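PDB 3QP9: type I polyketide synthase PikAII from Streptomyces venezuelae, which contains a C2-type ketoreductase domain in a modular polyketide synthase, which probably takes part in epimerising, rather than reducing, the growing chain intermediate. Local coordinates for residues R91-L96 / E143-A148; G109-L114 / W152-G157. All coordinates share one frame; numbering follows the deposited sequence.

How the interactions relate
Interaction 2 is wholly buried, joining two parallel strands of the Rossmann-like N-terminal half, whereas interaction 1 is only partly buried and packs helix 89-102 against the C-terminal end of helix 130-144. The two share one chain path: strand 109-112, helix 130-144 and strand 151-156 follow one another, and both contacts lie on the same side of the chain's centre, their own centres about 17 Å apart. Their chemistry differs with place. Backbone hydrogen bonds align interaction 2, while none crosses interaction 1, which rests on small apolar groups with a carboxylate at its margin. V147 CG1 lies 3.9 Å from V110 CG2, so the contacts touch directly.

Interaction 1. Residues R91-L96 / E143-A148; sequences RLAATL and EDAGVA
A93 and L96 on helix 89-102 pack against D144 and A145 at the C-terminal end of helix 130-144 and V147 just past it, a helix-to-helix-end contact in the Rossmann-like N-terminal half of the ketoreductase. The approach is close because the middle is built from alanines: the CA atoms of A93 and A145 are 5.0 Å apart. A145 CB rests against two groups of the other helix, 3.4 Å from A93 O and 3.7 Å from L96 CB. Beside it, the methyl of A93 meets D144 through the latter's CB, at 3.6 Å, while a chi1 of -58° sets D144 CG beside its own backbone N, anti to the carbonyl carbon. The carboxylate is engaged by R89 in a salt bridge and by Q90 in a hydrogen bond, both from the start of helix 89-102, which adds a polar clasp beside the apolar centre. A Schellman motif ends helix 130-144. G146, with phi at 66°, turns the chain out of the helix, and G146 N bonds back to E143 O. Beyond the turn V147 points again toward L96, which also packs on A141 and L142 of helix 130-144. The contact closes with V147 CG2 set 4.4 Å from L96 CB.

Interaction 2. Residues G109-L114 / W152-G157; sequences GVLSLL and WCVTHG
L111 and V154 cross obliquely over the junction of two neighbouring parallel strands, 109-112 and 151-156, which helix 130-144 connects as a beta-alpha-beta crossover in the Rossmann-like N-terminal half of the ketoreductase. The strand directions differ by 25°, and bridges pair L111 with W152 and S112 with C153. In L111 a chi1 of -170° sets CG anti to the nitrogen and, with the turn about chi2, CD1 reaches the partner strand, 3.9 Å from W152 CB and 3.2 Å from V154 CG2. The latter spacing is shorter than a normal carbon contact, so its exact value is doubtful. W152 touches L111 through its CB, while the indole leads away to I194 of strand 190-196 and to V211 and L212 of helix 202-212. V154 is also touched by M208 of that helix, and L113 CD2 lies alongside V154 CB, the two side chains pointing the same way. The other face of the strand pair carries S112 and C153, whose CB and SG lie 4.1 Å apart; L138 of helix 130-144 packs on the serine.

Two backbone bonds, with the bridges, set the register: S112 N donates to W152 O (2.7 Å) and V154 N to S112 O (3.1 Å), the last nearly straight at 177°. W152 N also donates to V110 O, but the modelled spacing is unusually short and its exact length doubtful. S112 O receives a second donor, a water that also donates to V154 O and so bridges the strands just where strand 109-112 ends. There S112 forms an ST turn, its OG accepting from L114 N at 3.1 Å.

Interaction 1. Residues R91-L96 / E143-A148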
loop_
_atom_site.group_PDB
_atom_site.type_symbol
_atom_site.label_atom_id
_atom_site.label_comp_id
_atom_site.label_asym_id
_atom_site.label_seq_id
_atom_site.Cartn_x
_atom_site.Cartn_y
_atom_site.Cartn_z
ATOM N N ARG A 91 23.194 -4.729 15.421
ATOM C CA ARG A 91 22.743 -4.919 16.811
ATOM C C ARG A 91 21.587 -5.908 16.918
ATOM O O ARG A 91 21.581 -6.756 17.817
ATOM C CB ARG A 91 22.350 -3.591 17.453
ATOM C CG ARG A 91 23.408 -2.509 17.302
ATOM C CD ARG A 91 24.474 -2.616 18.392
ATOM N NE ARG A 91 25.295 -1.411 18.541
ATOM C CZ ARG A 91 24.843 -0.186 18.856
ATOM N NH1 ARG A 91 23.542 0.046 19.029
ATOM N NH2 ARG A 91 25.699 0.833 18.986
ATOM N N LEU A 92 20.608 -5.800 15.995
ATOM C CA LEU A 92 19.442 -6.679 16.031
ATOM C C LEU A 92 19.847 -8.117 15.699
ATOM O O LEU A 92 19.340 -9.032 16.313
ATOM C CB LEU A 92 18.348 -6.225 15.057
ATOM C CG LEU A 92 16.884 -6.228 15.525
ATOM C CD1 LEU A 92 15.895 -5.839 14.375
ATOM C CD2 LEU A 92 16.447 -7.499 16.156
ATOM N N ALA A 93 20.719 -8.293 14.703
ATOM C CA ALA A 93 21.204 -9.634 14.327
ATOM C C ALA A 93 21.943 -10.317 15.505
ATOM O O ALA A 93 21.804 -11.521 15.719
ATOM C CB ALA A 93 22.114 -9.578 13.066
ATOM N N ALA A 94 22.695 -9.534 16.273
ATOM C CA ALA A 94 23.439 -10.057 17.470
ATOM C C ALA A 94 22.394 -10.512 18.466
ATOM O O ALA A 94 22.474 -11.580 19.050
ATOM C CB ALA A 94 24.238 -8.953 18.077
ATOM N N THR A 95 21.350 -9.694 18.600
ATOM C CA THR A 95 20.304 -9.959 19.561
ATOM C C THR A 95 19.590 -11.234 19.181
ATOM O O THR A 95 19.328 -12.064 20.043
ATOM C CB THR A 95 19.274 -8.782 19.598
ATOM O OG1 THR A 95 19.965 -7.619 20.040
ATOM C CG2 THR A 95 18.105 -9.071 20.523
ATOM N N LEU A 96 19.260 -11.371 17.900
ATOM C CA LEU A 96 18.650 -12.597 17.367
ATOM C C LEU A 96 19.555 -13.868 17.465
ATOM O O LEU A 96 19.091 -14.916 17.920
ATOM C CB LEU A 96 18.196 -12.400 15.937
ATOM C CG LEU A 96 17.061 -11.392 15.683
ATOM C CD1 LEU A 96 17.161 -10.916 14.217
ATOM C CD2 LEU A 96 15.638 -11.947 16.056
ATOM N N GLU A 143 18.024 -12.868 8.549
ATOM C CA GLU A 143 18.909 -13.582 7.642
ATOM C C GLU A 143 20.360 -13.449 8.122
ATOM O O GLU A 143 21.076 -14.427 8.058
ATOM C CB GLU A 143 18.767 -13.108 6.191
ATOM C CG GLU A 143 19.327 -14.125 5.176
ATOM C CD GLU A 143 19.170 -13.711 3.700
ATOM O OE1 GLU A 143 19.128 -14.632 2.838
ATOM O OE2 GLU A 143 19.100 -12.483 3.395
ATOM N N ASP A 144 20.765 -12.289 8.654
ATOM C CA ASP A 144 22.156 -12.121 9.179
ATOM C C ASP A 144 22.414 -13.036 10.369
ATOM O O ASP A 144 23.527 -13.514 10.536
ATOM C CB ASP A 144 22.465 -10.708 9.662
ATOM C CG ASP A 144 22.292 -9.651 8.599
ATOM O OD1 ASP A 144 22.047 -8.472 9.019
ATOM O OD2 ASP A 144 22.388 -9.973 7.379
ATOM N N ALA A 145 21.408 -13.216 11.227
ATOM C CA ALA A 145 21.509 -14.160 12.326
ATOM C C ALA A 145 21.253 -15.672 11.996
ATOM O O ALA A 145 21.335 -16.530 12.892
ATOM C CB ALA A 145 20.613 -13.705 13.462
ATOM N N GLY A 146 20.885 -15.971 10.742
ATOM C CA GLY A 146 20.578 -17.340 10.304
ATOM C C GLY A 146 19.347 -18.017 10.915
ATOM O O GLY A 146 19.321 -19.245 11.044
ATOM N N VAL A 147 18.330 -17.200 11.282
ATOM C CA VAL A 147 17.022 -17.670 11.783
ATOM C C VAL A 147 16.236 -18.074 10.578
ATOM O O VAL A 147 15.924 -17.236 9.737
ATOM C CB VAL A 147 16.237 -16.552 12.558
ATOM C CG1 VAL A 147 14.903 -17.083 13.112
ATOM C CG2 VAL A 147 17.080 -15.999 13.708
ATOM N N ALA A 148 15.930 -19.357 10.504
ATOM C CA ALA A 148 15.308 -19.970 9.332
ATOM C C ALA A 148 13.804 -20.049 9.524
ATOM O O ALA A 148 13.092 -20.241 8.563
ATOM C CB ALA A 148 15.881 -21.423 9.103
#

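Interaction 2. Residues G109-L114 / W152-G157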
loop_
_atom_site.group_PDB
_atom_site.type_symbol
_atom_site.label_atom_id
_atom_site.label_comp_id
_atom_site.label_asym_id
_atom_site.label_seq_id
_atom_site.Cartn_x
_atom_site.Cartn_y
_atom_site.Cartn_z
ATOM N N GLY A 109 9.054 -19.994 15.309
ATOM C CA GLY A 109 8.520 -18.871 14.548
ATOM C C GLY A 109 9.004 -17.573 15.111
ATOM O O GLY A 109 9.553 -17.518 16.226
ATOM N N VAL A 110 8.766 -16.506 14.367
ATOM C CA VAL A 110 9.071 -15.150 14.777
ATOM C C VAL A 110 7.843 -14.259 14.472
ATOM O O VAL A 110 7.354 -14.253 13.332
ATOM C CB VAL A 110 10.261 -14.562 13.978
ATOM C CG1 VAL A 110 10.650 -13.112 14.470
ATOM C CG2 VAL A 110 11.524 -15.506 14.094
ATOM N N LEU A 111 7.399 -13.540 15.510
ATOM C CA LEU A 111 6.214 -12.708 15.544
ATOM C C LEU A 111 6.698 -11.322 15.788
ATOM O O LEU A 111 7.158 -11.014 16.884
ATOM C CB LEU A 111 5.306 -13.071 16.709
ATOM C CG LEU A 111 3.937 -12.367 16.590
ATOM C CD1 LEU A 111 3.286 -12.690 15.277
ATOM C CD2 LEU A 111 3.065 -12.814 17.754
ATOM N N SER A 112 6.629 -10.486 14.782
ATOM C CA SER A 112 7.058 -9.080 14.959
ATOM C C SER A 112 5.918 -8.202 15.405
ATOM O O SER A 112 4.873 -8.104 14.682
ATOM C CB SER A 112 7.578 -8.552 13.671
ATOM O OG SER A 112 7.920 -7.188 13.807
ATOM N N LEU A 113 6.056 -7.554 16.571
ATOM C CA LEU A 113 5.072 -6.479 16.897
ATOM C C LEU A 113 5.625 -5.091 16.506
ATOM O O LEU A 113 5.130 -4.080 17.019
ATOM C CB LEU A 113 4.663 -6.534 18.407
ATOM C CG LEU A 113 4.188 -7.903 18.938
ATOM C CD1 LEU A 113 3.667 -7.790 20.394
ATOM C CD2 LEU A 113 3.052 -8.529 18.075
ATOM N N LEU A 114 6.665 -5.031 15.674
ATOM C CA LEU A 114 7.385 -3.738 15.433
ATOM C C LEU A 114 6.522 -2.673 14.765
ATOM O O LEU A 114 6.744 -1.490 14.965
ATOM C CB LEU A 114 8.679 -3.895 14.600
ATOM C CG LEU A 114 9.810 -4.712 15.280
ATOM C CD1 LEU A 114 10.940 -4.956 14.301
ATOM C CD2 LEU A 114 10.325 -3.931 16.574
ATOM N N TRP A 152 6.309 -13.779 11.136
ATOM C CA TRP A 152 4.929 -13.231 10.969
ATOM C C TRP A 152 4.873 -11.766 11.476
ATOM O O TRP A 152 5.340 -11.486 12.601
ATOM C CB TRP A 152 3.968 -14.097 11.729
ATOM C CG TRP A 152 3.699 -15.432 11.106
ATOM C CD1 TRP A 152 4.461 -16.590 11.250
ATOM C CD2 TRP A 152 2.616 -15.768 10.240
ATOM N NE1 TRP A 152 3.862 -17.625 10.562
ATOM C CE2 TRP A 152 2.723 -17.147 9.947
ATOM C CE3 TRP A 152 1.497 -15.056 9.768
ATOM C CZ2 TRP A 152 1.804 -17.814 9.089
ATOM C CZ3 TRP A 152 0.577 -15.689 8.963
ATOM C CH2 TRP A 152 0.698 -17.080 8.670
ATOM N N CYS A 153 4.289 -10.838 10.692
ATOM C CA CYS A 153 4.218 -9.416 11.127
ATOM C C CYS A 153 2.801 -9.078 11.458
ATOM O O CYS A 153 1.930 -9.276 10.656
ATOM C CB CYS A 153 4.751 -8.456 10.028
ATOM S SG CYS A 153 6.531 -8.678 9.732
ATOM N N VAL A 154 2.563 -8.619 12.669
ATOM C CA VAL A 154 1.216 -8.338 13.124
ATOM C C VAL A 154 0.966 -6.851 13.142
ATOM O O VAL A 154 1.816 -6.081 13.632
ATOM C CB VAL A 154 0.974 -9.000 14.476
ATOM C CG1 VAL A 154 -0.409 -8.643 15.049
ATOM C CG2 VAL A 154 1.067 -10.577 14.324
ATOM N N THR A 155 -0.192 -6.405 12.581
ATOM C CA THR A 155 -0.554 -5.016 12.604
ATOM C C THR A 155 -1.904 -4.908 13.308
ATOM O O THR A 155 -2.490 -5.910 13.635
ATOM C CB THR A 155 -0.693 -4.437 11.158
ATOM O OG1 THR A 155 -1.664 -5.240 10.422
ATOM C CG2 THR A 155 0.690 -4.396 10.433
ATOM N N HIS A 156 -2.386 -3.683 13.574
ATOM C CA HIS A 156 -3.789 -3.452 14.053
ATOM C C HIS A 156 -4.292 -2.239 13.329
ATOM O O HIS A 156 -3.576 -1.253 13.220
ATOM C CB HIS A 156 -3.871 -3.276 15.619
ATOM C CG HIS A 156 -3.057 -2.147 16.159
ATOM N ND1 HIS A 156 -3.597 -0.899 16.400
ATOM C CD2 HIS A 156 -1.739 -2.070 16.521
ATOM C CE1 HIS A 156 -2.650 -0.089 16.856
ATOM N NE2 HIS A 156 -1.510 -0.771 16.934
ATOM N N GLY A 157 -5.513 -2.309 12.813
ATOM C CA GLY A 157 -6.128 -1.167 12.083
ATOM C C GLY A 157 -5.526 -0.904 10.689
ATOM O O GLY A 157 -5.755 0.143 10.124
HETATM O O HOH W 1 4.469 -5.766 13.407
#